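Local coordinates for transmembrane protein (Bartonella henselae, PDB 3PAM) that probably binds oligopeptides or related solutes outside the membrane, as a domain of the receptor component of an ABC-type oligopeptide transport system, at residues A[49-54]-A[184-189]; A[196-201]-A[249-254]; A[33-38]-A[141-146]. All coordinates share one frame; numbering follows the deposited sequence.

Contact 1 (A[49-54]-A[184-189]); sequences GYWDGS and LKNSLS
Y50 and W51 meet N186 across this contact through one group, the carboxamide nitrogen ND2. Just before them, G49 begins a tight turn that the carboxylate of D52 closes: G49 N donates to the syn lone pair of D52 OD1 over 2.9 Å, and a longer, weak bond runs from the same nitrogen to D52 OD2. Glycine suits the place because, having no side chain, G49 lets D52 OD1 come close to the G49 backbone. At Y50 the part that approaches the other loop is the carbonyl, whose O lies 3.7 Å from N186 ND2, too long to count as a hydrogen bond. The phenol side chain keeps 6.0 Å from segment 184-189 and packs on L246 and I5 instead.

CD1 and NE1 of the five-membered ring of W51 both lie 3.6 Å from N186 ND2, which approaches obliquely. NE1 and ND2 are both donors, so they do not bond to one another and the approach is plain packing. The indole and amide planes are inclined at 48°, so the amide is neither stacked on the ring nor set square to it. On the other loop, CG of N186 stands anti to its carbonyl carbon (chi1 -84°), which carries the small amide up to the indole.

Helix 232-249 packs on both aromatic residues, with V239, L242 and D243 against W51 and L246 against Y50, while D243 OD1 receives the backbone N of Y50. Q194 of helix 193-198 also meets W51. I5 of strand 5-10 touches both Y50 and N186, and R197 of helix 193-198 packs on N186.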
ATOM      1  N   GLY A  49      -7.275   3.524   4.256  1.00 48.87           N
ATOM      2  CA  GLY A  49      -7.233   2.116   4.515  1.00 46.46           C
ATOM      3  C   GLY A  49      -7.926   1.401   3.406  1.00 45.37           C
ATOM      4  O   GLY A  49      -7.916   1.833   2.296  1.00 45.67           O
ATOM      5  N   TYR A  50      -8.537   0.290   3.730  1.00 43.76           N
ATOM      6  CA  TYR A  50      -9.100  -0.548   2.719  1.00 43.46           C
ATOM      7  C   TYR A  50     -10.600  -0.652   2.743  1.00 43.78           C
ATOM      8  O   TYR A  50     -11.163  -1.076   1.800  1.00 44.40           O
ATOM      9  CB  TYR A  50      -8.433  -1.910   2.772  1.00 42.50           C
ATOM     10  CG  TYR A  50      -6.999  -1.840   2.376  1.00 42.04           C
ATOM     11  CD1 TYR A  50      -6.620  -2.081   1.083  1.00 42.76           C
ATOM     12  CD2 TYR A  50      -6.032  -1.502   3.283  1.00 39.68           C
ATOM     13  CE1 TYR A  50      -5.346  -2.003   0.716  1.00 42.97           C
ATOM     14  CE2 TYR A  50      -4.760  -1.419   2.914  1.00 41.39           C
ATOM     15  CZ  TYR A  50      -4.419  -1.673   1.628  1.00 42.82           C
ATOM     16  OH  TYR A  50      -3.136  -1.595   1.227  1.00 43.93           O
ATOM     17  N   TRP A  51     -11.248  -0.226   3.807  1.00 44.08           N
ATOM     18  CA  TRP A  51     -12.686  -0.214   3.815  1.00 45.02           C
ATOM     19  C   TRP A  51     -13.160   1.092   4.408  1.00 46.60           C
ATOM     20  O   TRP A  51     -13.936   1.091   5.323  1.00 47.16           O
ATOM     21  CB  TRP A  51     -13.221  -1.407   4.590  1.00 44.16           C
ATOM     22  CG  TRP A  51     -13.197  -2.632   3.786  1.00 42.84           C
ATOM     23  CD1 TRP A  51     -14.120  -3.029   2.923  1.00 44.41           C
ATOM     24  CD2 TRP A  51     -12.171  -3.609   3.747  1.00 41.49           C
ATOM     25  NE1 TRP A  51     -13.767  -4.181   2.347  1.00 44.32           N
ATOM     26  CE2 TRP A  51     -12.559  -4.564   2.834  1.00 42.24           C
ATOM     27  CE3 TRP A  51     -10.956  -3.763   4.395  1.00 39.69           C
ATOM     28  CZ2 TRP A  51     -11.796  -5.669   2.557  1.00 40.26           C
ATOM     29  CZ3 TRP A  51     -10.217  -4.845   4.125  1.00 37.36           C
ATOM     30  CH2 TRP A  51     -10.633  -5.790   3.222  1.00 40.23           C
ATOM     31  N   ASP A  52     -12.627   2.189   3.876  1.00 47.37           N
ATOM     32  CA  ASP A  52     -12.928   3.577   4.283  1.00 49.35           C
ATOM     33  C   ASP A  52     -14.396   4.001   4.215  1.00 50.95           C
ATOM     34  O   ASP A  52     -15.055   3.837   3.194  1.00 51.45           O
ATOM     35  CB  ASP A  52     -12.090   4.578   3.479  1.00 50.01           C
ATOM     36  CG  ASP A  52     -10.598   4.461   3.768  1.00 50.05           C
ATOM     37  OD1 ASP A  52     -10.187   3.552   4.531  1.00 50.09           O
ATOM     38  OD2 ASP A  52      -9.830   5.277   3.221  1.00 49.95           O
ATOM     39  N   GLY A  53     -14.879   4.569   5.314  1.00 51.86           N
ATOM     40  CA  GLY A  53     -16.218   5.128   5.367  1.00 55.07           C
ATOM     41  C   GLY A  53     -17.259   4.037   5.346  1.00 54.78           C
ATOM     42  O   GLY A  53     -18.302   4.177   4.730  1.00 56.59           O
ATOM     43  N   SER A  54     -16.934   2.944   6.021  1.00 52.84           N
ATOM     44  CA  SER A  54     -17.784   1.787   6.166  1.00 52.45           C
ATOM     45  C   SER A  54     -17.659   1.373   7.618  1.00 51.33           C
ATOM     46  O   SER A  54     -16.676   1.710   8.288  1.00 50.57           O
ATOM     47  CB  SER A  54     -17.290   0.672   5.240  1.00 51.10           C
ATOM     48  OG  SER A  54     -17.379  -0.614   5.840  1.00 50.33           O
ATOM     49  N   LEU A 184      -9.030  -1.517  -7.020  1.00 53.35           N
ATOM     50  CA  LEU A 184      -9.884  -2.662  -6.796  1.00 54.76           C
ATOM     51  C   LEU A 184     -11.303  -2.158  -6.565  1.00 55.91           C
ATOM     52  O   LEU A 184     -11.573  -1.468  -5.574  1.00 56.58           O
ATOM     53  CB  LEU A 184      -9.398  -3.490  -5.598  1.00 55.16           C
ATOM     54  CG  LEU A 184      -7.973  -4.038  -5.532  1.00 54.85           C
ATOM     55  CD1 LEU A 184      -7.755  -4.666  -4.178  1.00 55.50           C
ATOM     56  CD2 LEU A 184      -7.674  -5.042  -6.647  1.00 54.72           C
ATOM     57  N   LYS A 185     -12.200  -2.476  -7.494  1.00 56.66           N
ATOM     58  CA  LYS A 185     -13.625  -2.216  -7.282  1.00 58.12           C
ATOM     59  C   LYS A 185     -14.095  -3.124  -6.149  1.00 58.58           C
ATOM     60  O   LYS A 185     -14.201  -4.348  -6.329  1.00 58.84           O
ATOM     61  CB  LYS A 185     -14.425  -2.476  -8.563  1.00 59.13           C
ATOM     62  N   ASN A 186     -14.318  -2.539  -4.972  1.00 59.00           N
ATOM     63  CA  ASN A 186     -14.888  -3.293  -3.851  1.00 60.07           C
ATOM     64  C   ASN A 186     -16.271  -3.852  -4.222  1.00 60.70           C
ATOM     65  O   ASN A 186     -17.045  -3.188  -4.926  1.00 61.27           O
ATOM     66  CB  ASN A 186     -15.019  -2.415  -2.600  1.00 60.98           C
ATOM     67  CG  ASN A 186     -13.738  -2.339  -1.786  1.00 62.59           C
ATOM     68  OD1 ASN A 186     -12.633  -2.517  -2.310  1.00 63.13           O
ATOM     69  ND2 ASN A 186     -13.882  -2.046  -0.488  1.00 63.90           N
ATOM     70  N   SER A 187     -16.569  -5.068  -3.765  1.00 60.78           N
ATOM     71  CA  SER A 187     -17.908  -5.624  -3.899  1.00 61.11           C
ATOM     72  C   SER A 187     -18.799  -4.909  -2.900  1.00 61.23           C
ATOM     73  O   SER A 187     -18.401  -3.907  -2.310  1.00 61.51           O
ATOM     74  CB  SER A 187     -17.915  -7.138  -3.634  1.00 62.05           C
ATOM     75  N   LEU A 188     -20.000  -5.425  -2.699  1.00 61.19           N
ATOM     76  CA  LEU A 188     -20.884  -4.851  -1.710  1.00 61.18           C
ATOM     77  C   LEU A 188     -20.359  -5.134  -0.300  1.00 61.76           C
ATOM     78  O   LEU A 188     -20.109  -4.206   0.461  1.00 62.49           O
ATOM     79  CB  LEU A 188     -22.289  -5.390  -1.911  1.00 61.38           C
ATOM     80  CG  LEU A 188     -23.374  -4.339  -1.782  1.00 61.13           C
ATOM     81  CD1 LEU A 188     -23.018  -3.075  -2.555  1.00 60.21           C
ATOM     82  CD2 LEU A 188     -24.646  -4.930  -2.282  1.00 60.88           C
ATOM     83  N   SER A 189     -20.187  -6.416   0.029  1.00 50.60           N
ATOM     84  CA  SER A 189     -19.470  -6.835   1.226  1.00 48.72           C
ATOM     85  C   SER A 189     -18.311  -7.728   0.803  1.00 45.61           C
ATOM     86  O   SER A 189     -18.400  -8.423  -0.211  1.00 45.37           O
ATOM     87  CB  SER A 189     -20.374  -7.624   2.153  1.00 50.19           C
ATOM     88  OG  SER A 189     -21.573  -6.929   2.351  1.00 55.03           O
TER

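Contact 2 (A[196-201]-A[249-254])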
ATOM      1  N   ASN A 196      -8.712 -14.002  -4.196  1.00 36.23           N
ATOM      2  CA  ASN A 196      -8.032 -13.606  -5.425  1.00 36.02           C
ATOM      3  C   ASN A 196      -7.135 -12.367  -5.225  1.00 34.94           C
ATOM      4  O   ASN A 196      -6.104 -12.221  -5.872  1.00 34.93           O
ATOM      5  CB  ASN A 196      -9.087 -13.336  -6.497  1.00 37.10           C
ATOM      6  CG  ASN A 196      -8.512 -13.274  -7.893  1.00 37.85           C
ATOM      7  OD1 ASN A 196      -7.538 -13.954  -8.214  1.00 38.80           O
ATOM      8  ND2 ASN A 196      -9.127 -12.458  -8.742  1.00 40.05           N
ATOM      9  N   ARG A 197      -7.506 -11.489  -4.304  1.00 34.51           N
ATOM     10  CA  ARG A 197      -6.732 -10.253  -4.094  1.00 33.38           C
ATOM     11  C   ARG A 197      -5.536 -10.419  -3.163  1.00 32.73           C
ATOM     12  O   ARG A 197      -4.461  -9.875  -3.427  1.00 33.19           O
ATOM     13  CB  ARG A 197      -7.628  -9.157  -3.529  1.00 33.41           C
ATOM     14  CG  ARG A 197      -8.840  -8.856  -4.354  1.00 35.52           C
ATOM     15  CD  ARG A 197      -9.731  -7.854  -3.629  1.00 37.13           C
ATOM     16  NE  ARG A 197     -10.658  -7.203  -4.554  1.00 37.93           N
ATOM     17  CZ  ARG A 197     -11.516  -6.247  -4.205  1.00 39.31           C
ATOM     18  NH1 ARG A 197     -11.590  -5.806  -2.944  1.00 37.22           N
ATOM     19  NH2 ARG A 197     -12.309  -5.730  -5.130  1.00 42.02           N
ATOM     20  N   TRP A 198      -5.722 -11.145  -2.066  1.00 32.51           N
ATOM     21  CA  TRP A 198      -4.750 -11.097  -0.971  1.00 32.43           C
ATOM     22  C   TRP A 198      -4.160 -12.423  -0.528  1.00 33.35           C
ATOM     23  O   TRP A 198      -3.200 -12.420   0.238  1.00 33.82           O
ATOM     24  CB  TRP A 198      -5.379 -10.460   0.259  1.00 32.58           C
ATOM     25  CG  TRP A 198      -5.846  -9.087   0.022  1.00 30.86           C
ATOM     26  CD1 TRP A 198      -7.124  -8.670  -0.029  1.00 31.56           C
ATOM     27  CD2 TRP A 198      -5.037  -7.950  -0.233  1.00 30.83           C
ATOM     28  NE1 TRP A 198      -7.180  -7.335  -0.288  1.00 31.30           N
ATOM     29  CE2 TRP A 198      -5.907  -6.857  -0.414  1.00 31.52           C
ATOM     30  CE3 TRP A 198      -3.652  -7.739  -0.311  1.00 30.54           C
ATOM     31  CZ2 TRP A 198      -5.446  -5.559  -0.675  1.00 29.80           C
ATOM     32  CZ3 TRP A 198      -3.197  -6.470  -0.556  1.00 30.63           C
ATOM     33  CH2 TRP A 198      -4.095  -5.387  -0.739  1.00 31.84           C
ATOM     34  N   SER A 199      -4.728 -13.544  -0.965  1.00 33.49           N
ATOM     35  CA  SER A 199      -4.320 -14.819  -0.395  1.00 34.89           C
ATOM     36  C   SER A 199      -2.942 -15.172  -0.934  1.00 35.70           C
ATOM     37  O   SER A 199      -2.565 -14.754  -2.038  1.00 35.26           O
ATOM     38  CB  SER A 199      -5.317 -15.921  -0.740  1.00 35.47           C
ATOM     39  OG  SER A 199      -5.052 -16.376  -2.052  1.00 34.40           O
ATOM     40  N   SER A 200      -2.211 -15.953  -0.155  1.00 36.95           N
ATOM     41  CA  SER A 200      -0.833 -16.311  -0.479  1.00 38.15           C
ATOM     42  C   SER A 200      -0.760 -17.193  -1.717  1.00 38.96           C
ATOM     43  O   SER A 200       0.174 -17.070  -2.525  1.00 38.74           O
ATOM     44  CB  SER A 200      -0.215 -17.063   0.694  1.00 39.54           C
ATOM     45  OG  SER A 200      -1.054 -18.147   1.022  1.00 40.99           O
ATOM     46  N   ALA A 201      -1.741 -18.084  -1.845  1.00 39.81           N
ATOM     47  CA  ALA A 201      -1.864 -18.917  -3.032  1.00 41.59           C
ATOM     48  C   ALA A 201      -1.959 -18.084  -4.319  1.00 40.19           C
ATOM     49  O   ALA A 201      -1.350 -18.431  -5.351  1.00 41.14           O
ATOM     50  CB  ALA A 201      -3.046 -19.881  -2.903  1.00 42.59           C
ATOM     51  N   GLY A 249       0.831  -3.634   6.541  1.00 34.24           N
ATOM     52  CA  GLY A 249       1.670  -4.143   5.489  1.00 33.15           C
ATOM     53  C   GLY A 249       2.179  -3.119   4.503  1.00 33.19           C
ATOM     54  O   GLY A 249       3.191  -3.359   3.862  1.00 32.93           O
ATOM     55  N   SER A 250       1.491  -1.986   4.365  1.00 34.28           N
ATOM     56  CA  SER A 250       1.794  -1.026   3.301  1.00 34.43           C
ATOM     57  C   SER A 250       1.976  -1.720   1.941  1.00 33.71           C
ATOM     58  O   SER A 250       2.919  -1.432   1.210  1.00 33.38           O
ATOM     59  CB  SER A 250       3.010  -0.147   3.656  1.00 34.14           C
ATOM     60  OG  SER A 250       2.682   0.794   4.681  1.00 35.17           O
ATOM     61  N   TYR A 251       1.079  -2.644   1.618  1.00 34.00           N
ATOM     62  CA  TYR A 251       1.058  -3.278   0.295  1.00 34.32           C
ATOM     63  C   TYR A 251       0.693  -2.274  -0.784  1.00 35.53           C
ATOM     64  O   TYR A 251       1.060  -2.435  -1.940  1.00 35.28           O
ATOM     65  CB  TYR A 251       0.095  -4.477   0.288  1.00 34.54           C
ATOM     66  CG  TYR A 251       0.579  -5.536   1.231  1.00 33.88           C
ATOM     67  CD1 TYR A 251       1.710  -6.297   0.926  1.00 31.94           C
ATOM     68  CD2 TYR A 251      -0.046  -5.737   2.461  1.00 36.27           C
ATOM     69  CE1 TYR A 251       2.197  -7.236   1.820  1.00 32.59           C
ATOM     70  CE2 TYR A 251       0.429  -6.692   3.361  1.00 35.18           C
ATOM     71  CZ  TYR A 251       1.552  -7.425   3.030  1.00 35.02           C
ATOM     72  OH  TYR A 251       2.031  -8.367   3.904  1.00 37.44           O
ATOM     73  N   TYR A 252      -0.008  -1.220  -0.379  1.00 37.21           N
ATOM     74  CA  TYR A 252      -0.437  -0.164  -1.294  1.00 39.33           C
ATOM     75  C   TYR A 252       0.055   1.133  -0.717  1.00 39.68           C
ATOM     76  O   TYR A 252       0.236   1.237   0.502  1.00 40.82           O
ATOM     77  CB  TYR A 252      -1.974  -0.104  -1.376  1.00 40.79           C
ATOM     78  CG  TYR A 252      -2.613  -0.968  -2.444  1.00 41.69           C
ATOM     79  CD1 TYR A 252      -2.376  -2.344  -2.506  1.00 41.47           C
ATOM     80  CD2 TYR A 252      -3.500  -0.413  -3.367  1.00 42.54           C
ATOM     81  CE1 TYR A 252      -2.976  -3.134  -3.499  1.00 41.21           C
ATOM     82  CE2 TYR A 252      -4.095  -1.180  -4.342  1.00 42.64           C
ATOM     83  CZ  TYR A 252      -3.839  -2.536  -4.410  1.00 42.59           C
ATOM     84  OH  TYR A 252      -4.448  -3.287  -5.399  1.00 43.17           O
ATOM     85  N   ILE A 253       0.299   2.123  -1.568  1.00 39.72           N
ATOM     86  CA  ILE A 253       0.395   3.484  -1.088  1.00 39.61           C
ATOM     87  C   ILE A 253      -0.921   3.993  -1.541  1.00 41.34           C
ATOM     88  O   ILE A 253      -1.142   4.135  -2.752  1.00 42.04           O
ATOM     89  CB  ILE A 253       1.460   4.328  -1.773  1.00 38.92           C
ATOM     90  CG1 ILE A 253       2.819   3.666  -1.683  1.00 36.83           C
ATOM     91  CG2 ILE A 253       1.512   5.702  -1.121  1.00 40.10           C
ATOM     92  CD1 ILE A 253       3.964   4.560  -2.108  1.00 33.27           C
ATOM     93  N   PRO A 254      -1.836   4.222  -0.596  1.00 42.71           N
ATOM     94  CA  PRO A 254      -3.199   4.493  -1.038  1.00 44.56           C
ATOM     95  C   PRO A 254      -3.275   5.862  -1.675  1.00 45.67           C
ATOM     96  O   PRO A 254      -2.602   6.805  -1.227  1.00 45.74           O
ATOM     97  CB  PRO A 254      -4.008   4.456   0.260  1.00 45.62           C
ATOM     98  CG  PRO A 254      -3.035   3.955   1.313  1.00 44.87           C
ATOM     99  CD  PRO A 254      -1.700   4.346   0.857  1.00 42.51           C
TER
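W198, at the end of helix 193-198, pushes the far corner of its indole between Y251 and Y252, where helix 232-249 has ended and strand 252-257 begins. The contact is wholly apolar and is made by the six-membered ring alone.

The one methylene-to-ring contact is between W198 CZ3 and Y251 CB, 3.9 Å apart. This methylene lies at the edge of the indole, near its plane; it is the nearest part of Y251, whose ring stands a little farther off. The aromatic contact is with Y252: W198 CH2 comes within 3.7 Å of Y252 CE1. The two six-membered rings have centroids 5.9 Å apart and planes at 56°, an oblique pairing that is neither a stack nor a T. The indole reaches this far because CG of W198 is anti to its carbonyl carbon (chi1 -60°), sending the long side chain out from the helix end. The length of the indole suits the span, since the nearest CA atoms, those of W198 and Y251, are 9.8 Å apart.

A polar backbone group lies over one of the tyrosines. The carbonyl O of G249 stands 4.1 Å above the plane of the Y251 ring, over its centre, and that same oxygen accepts a bond from R23 NH2. G249, lacking a side chain, lets the ring close against it, and S250 turns the chain with positive phi.

I219 and I223 of helix 217-228 touch W198, I219 also meets Y251, and Y252 rests on I5 and V9 of strand 5-10. An ethanol molecule, probably from the crystallisation liquor, lies about 3 Å from the W198 side chain. The arrangement is that of an alpha/beta domain core, with aromatic residues filling the layer between helices and central sheet.

Contact 3 (A[33-38]-A[141-146])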
ATOM      1  N   GLU A  33      -0.988  15.793  -0.758  1.00 73.58           N
ATOM      2  CA  GLU A  33      -1.498  17.174  -0.728  1.00 76.75           C
ATOM      3  C   GLU A  33      -0.902  18.069  -1.807  1.00 77.97           C
ATOM      4  O   GLU A  33      -1.601  18.926  -2.343  1.00 80.46           O
ATOM      5  CB  GLU A  33      -1.359  17.803   0.669  1.00 77.36           C
ATOM      6  CG  GLU A  33      -0.282  17.189   1.544  1.00 75.02           C
ATOM      7  CD  GLU A  33      -0.437  15.683   1.732  1.00 72.86           C
ATOM      8  OE1 GLU A  33       0.500  14.941   1.360  1.00 71.30           O
ATOM      9  OE2 GLU A  33      -1.491  15.239   2.237  1.00 73.19           O
ATOM     10  N   TRP A  34       0.372  17.864  -2.138  1.00 76.07           N
ATOM     11  CA  TRP A  34       0.956  18.542  -3.290  1.00 77.45           C
ATOM     12  C   TRP A  34       0.160  18.177  -4.536  1.00 79.08           C
ATOM     13  O   TRP A  34      -0.315  19.055  -5.256  1.00 81.96           O
ATOM     14  CB  TRP A  34       2.433  18.178  -3.487  1.00 74.68           C
ATOM     15  CG  TRP A  34       3.122  19.084  -4.466  1.00 76.27           C
ATOM     16  CD1 TRP A  34       3.827  20.214  -4.170  1.00 76.50           C
ATOM     17  CD2 TRP A  34       3.149  18.960  -5.899  1.00 77.57           C
ATOM     18  NE1 TRP A  34       4.300  20.795  -5.321  1.00 77.47           N
ATOM     19  CE2 TRP A  34       3.900  20.049  -6.397  1.00 78.55           C
ATOM     20  CE3 TRP A  34       2.624  18.030  -6.808  1.00 77.92           C
ATOM     21  CZ2 TRP A  34       4.140  20.238  -7.764  1.00 80.71           C
ATOM     22  CZ3 TRP A  34       2.859  18.218  -8.171  1.00 80.18           C
ATOM     23  CH2 TRP A  34       3.613  19.316  -8.634  1.00 82.00           C
ATOM     24  N   VAL A  35       0.016  16.875  -4.771  1.00 77.26           N
ATOM     25  CA  VAL A  35      -0.706  16.346  -5.927  1.00 78.23           C
ATOM     26  C   VAL A  35      -2.137  16.861  -5.978  1.00 80.74           C
ATOM     27  O   VAL A  35      -2.606  17.317  -7.026  1.00 83.09           O
ATOM     28  CB  VAL A  35      -0.676  14.787  -5.939  1.00 74.75           C
ATOM     29  CG1 VAL A  35      -1.873  14.197  -6.688  1.00 74.05           C
ATOM     30  CG2 VAL A  35       0.634  14.288  -6.536  1.00 72.34           C
ATOM     31  N   ASN A  36      -2.811  16.810  -4.833  1.00 80.16           N
ATOM     32  CA  ASN A  36      -4.214  17.182  -4.750  1.00 81.65           C
ATOM     33  C   ASN A  36      -4.456  18.653  -5.062  1.00 84.87           C
ATOM     34  O   ASN A  36      -5.450  18.998  -5.708  1.00 86.11           O
ATOM     35  CB  ASN A  36      -4.775  16.837  -3.373  1.00 79.93           C
ATOM     36  CG  ASN A  36      -6.256  16.538  -3.407  1.00 79.20           C
ATOM     37  OD1 ASN A  36      -6.820  16.244  -4.462  1.00 79.52           O
ATOM     38  ND2 ASN A  36      -6.897  16.600  -2.247  1.00 78.66           N
ATOM     39  N   HIS A  37      -3.541  19.509  -4.611  1.00 85.83           N
ATOM     40  CA  HIS A  37      -3.664  20.949  -4.798  1.00 88.19           C
ATOM     41  C   HIS A  37      -3.081  21.400  -6.130  1.00 90.37           C
ATOM     42  O   HIS A  37      -3.589  22.340  -6.746  1.00 92.09           O
ATOM     43  CB  HIS A  37      -3.007  21.710  -3.644  1.00 87.46           C
ATOM     44  N   HIS A  38      -2.029  20.723  -6.583  1.00 72.68           N
ATOM     45  CA  HIS A  38      -1.310  21.155  -7.786  1.00 73.57           C
ATOM     46  C   HIS A  38      -1.749  20.504  -9.109  1.00 72.31           C
ATOM     47  O   HIS A  38      -1.565  21.092 -10.174  1.00 73.16           O
ATOM     48  CB  HIS A  38       0.199  21.011  -7.586  1.00 73.34           C
ATOM     49  CG  HIS A  38       0.769  21.968  -6.584  1.00 75.96           C
ATOM     50  ND1 HIS A  38       0.936  23.311  -6.851  1.00 79.37           N
ATOM     51  CD2 HIS A  38       1.215  21.776  -5.320  1.00 76.36           C
ATOM     52  CE1 HIS A  38       1.459  23.906  -5.793  1.00 81.75           C
ATOM     53  NE2 HIS A  38       1.640  22.997  -4.849  1.00 80.07           N
ATOM     54  N   GLU A 141       0.525   9.144 -15.162  1.00 47.68           N
ATOM     55  CA  GLU A 141       1.894   9.589 -15.411  1.00 46.47           C
ATOM     56  C   GLU A 141       2.178  10.840 -14.600  1.00 46.80           C
ATOM     57  O   GLU A 141       3.195  10.906 -13.927  1.00 45.54           O
ATOM     58  CB  GLU A 141       2.123   9.836 -16.894  1.00 48.78           C
ATOM     59  CG  GLU A 141       3.433  10.508 -17.219  1.00 48.85           C
ATOM     60  CD  GLU A 141       3.536  10.843 -18.685  1.00 54.75           C
ATOM     61  OE1 GLU A 141       2.702  11.643 -19.202  1.00 56.99           O
ATOM     62  OE2 GLU A 141       4.457  10.299 -19.329  1.00 56.48           O
ATOM     63  N   LYS A 142       1.264  11.810 -14.626  1.00 44.55           N
ATOM     64  CA  LYS A 142       1.431  13.006 -13.787  1.00 44.40           C
ATOM     65  C   LYS A 142       1.630  12.636 -12.317  1.00 43.06           C
ATOM     66  O   LYS A 142       2.537  13.155 -11.676  1.00 42.31           O
ATOM     67  CB  LYS A 142       0.254  13.967 -13.915  1.00 48.07           C
ATOM     68  CG  LYS A 142       0.170  14.771 -15.218  1.00 49.34           C
ATOM     69  CD  LYS A 142      -1.135  15.551 -15.231  1.00 52.93           C
ATOM     70  CE  LYS A 142      -1.230  16.519 -16.416  1.00 54.84           C
ATOM     71  NZ  LYS A 142      -1.262  15.803 -17.734  1.00 53.82           N
ATOM     72  N   VAL A 143       0.803  11.733 -11.788  1.00 43.38           N
ATOM     73  CA  VAL A 143       0.875  11.381 -10.368  1.00 41.73           C
ATOM     74  C   VAL A 143       2.185  10.646 -10.057  1.00 38.68           C
ATOM     75  O   VAL A 143       2.817  10.882  -9.021  1.00 37.22           O
ATOM     76  CB  VAL A 143      -0.336  10.517  -9.913  1.00 43.68           C
ATOM     77  CG1 VAL A 143      -0.153  10.010  -8.469  1.00 41.15           C
ATOM     78  CG2 VAL A 143      -1.619  11.298 -10.023  1.00 46.87           C
ATOM     79  N   ALA A 144       2.575   9.760 -10.969  1.00 37.57           N
ATOM     80  CA  ALA A 144       3.797   8.995 -10.837  1.00 35.37           C
ATOM     81  C   ALA A 144       5.030   9.912 -10.912  1.00 34.47           C
ATOM     82  O   ALA A 144       6.031   9.675 -10.232  1.00 33.34           O
ATOM     83  CB  ALA A 144       3.859   7.895 -11.881  1.00 34.38           C
ATOM     84  N   LEU A 145       4.937  10.954 -11.728  1.00 35.52           N
ATOM     85  CA  LEU A 145       6.026  11.909 -11.912  1.00 34.74           C
ATOM     86  C   LEU A 145       6.196  12.772 -10.682  1.00 36.01           C
ATOM     87  O   LEU A 145       7.319  13.099 -10.299  1.00 36.98           O
ATOM     88  CB  LEU A 145       5.765  12.769 -13.141  1.00 35.35           C
ATOM     89  CG  LEU A 145       6.030  12.139 -14.512  1.00 33.21           C
ATOM     90  CD1 LEU A 145       5.416  13.003 -15.602  1.00 30.72           C
ATOM     91  CD2 LEU A 145       7.544  11.952 -14.727  1.00 28.92           C
ATOM     92  N   ALA A 146       5.084  13.125 -10.051  1.00 37.00           N
ATOM     93  CA  ALA A 146       5.119  13.801  -8.757  1.00 37.64           C
ATOM     94  C   ALA A 146       5.750  12.907  -7.684  1.00 36.55           C
ATOM     95  O   ALA A 146       6.526  13.370  -6.863  1.00 37.81           O
ATOM     96  CB  ALA A 146       3.706  14.215  -8.352  1.00 39.19           C
TER
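The indole of W34 meets A146 through CZ3, which lies 4.1 Å from A146 CB; the methyl approaches obliquely. One face of the same indole carries H38 from the next turn, whose CD2 sits 3.1 Å above the plane and towards the rim, while W34 CA lies in the plane of the imidazole, at its edge. The indole is directed to the neighbouring helix by a chi1 of -167°, which sets CG opposite the backbone N.

V35 makes the inner part of the contact with both its branches. CG2 packs against A146 CB at 3.6 Å, and CG1 faces V143 CG2 at 4.4 Å, a looser approach. Branched valines fill the space between backbones, whereas the small A146 accepts a valine and a tryptophan at once.

The axes of segments 33-38 and 141-146 pass 10.5 Å apart and their directions differ by 138°, so these turns run roughly antiparallel but strongly inclined. V143 also touches L255 and Y256 of strand 252-257. Helix 138-152 links the adjacent parallel strands 130-135 and 157-162 in a beta-alpha-beta crossover, and helix 32-38 packs against it, as in the layered alpha/beta architecture of solute-binding proteins.

In the fold
Contacts 1 and 2 are neighbours, their centres 14 Å apart, and they touch where K185 and N186 approach R197 and where Y50 and L184 approach Y252. Contact 3 lies apart, with its centre 24 Å from each of the others and its nearest atoms about 8 Å from those of contact 2. The mixed sheet is the common reference: strand 179-184 runs into contact 1, and strand 252-257 enters contact 2. Along the chain contacts 1 and 3 alternate, whereas contact 2 opens after both have closed. Contacts 1 and 3 thus interleave and tie the early part of the chain to later parts, while contact 2 closes the C-terminal part onto the same sheet.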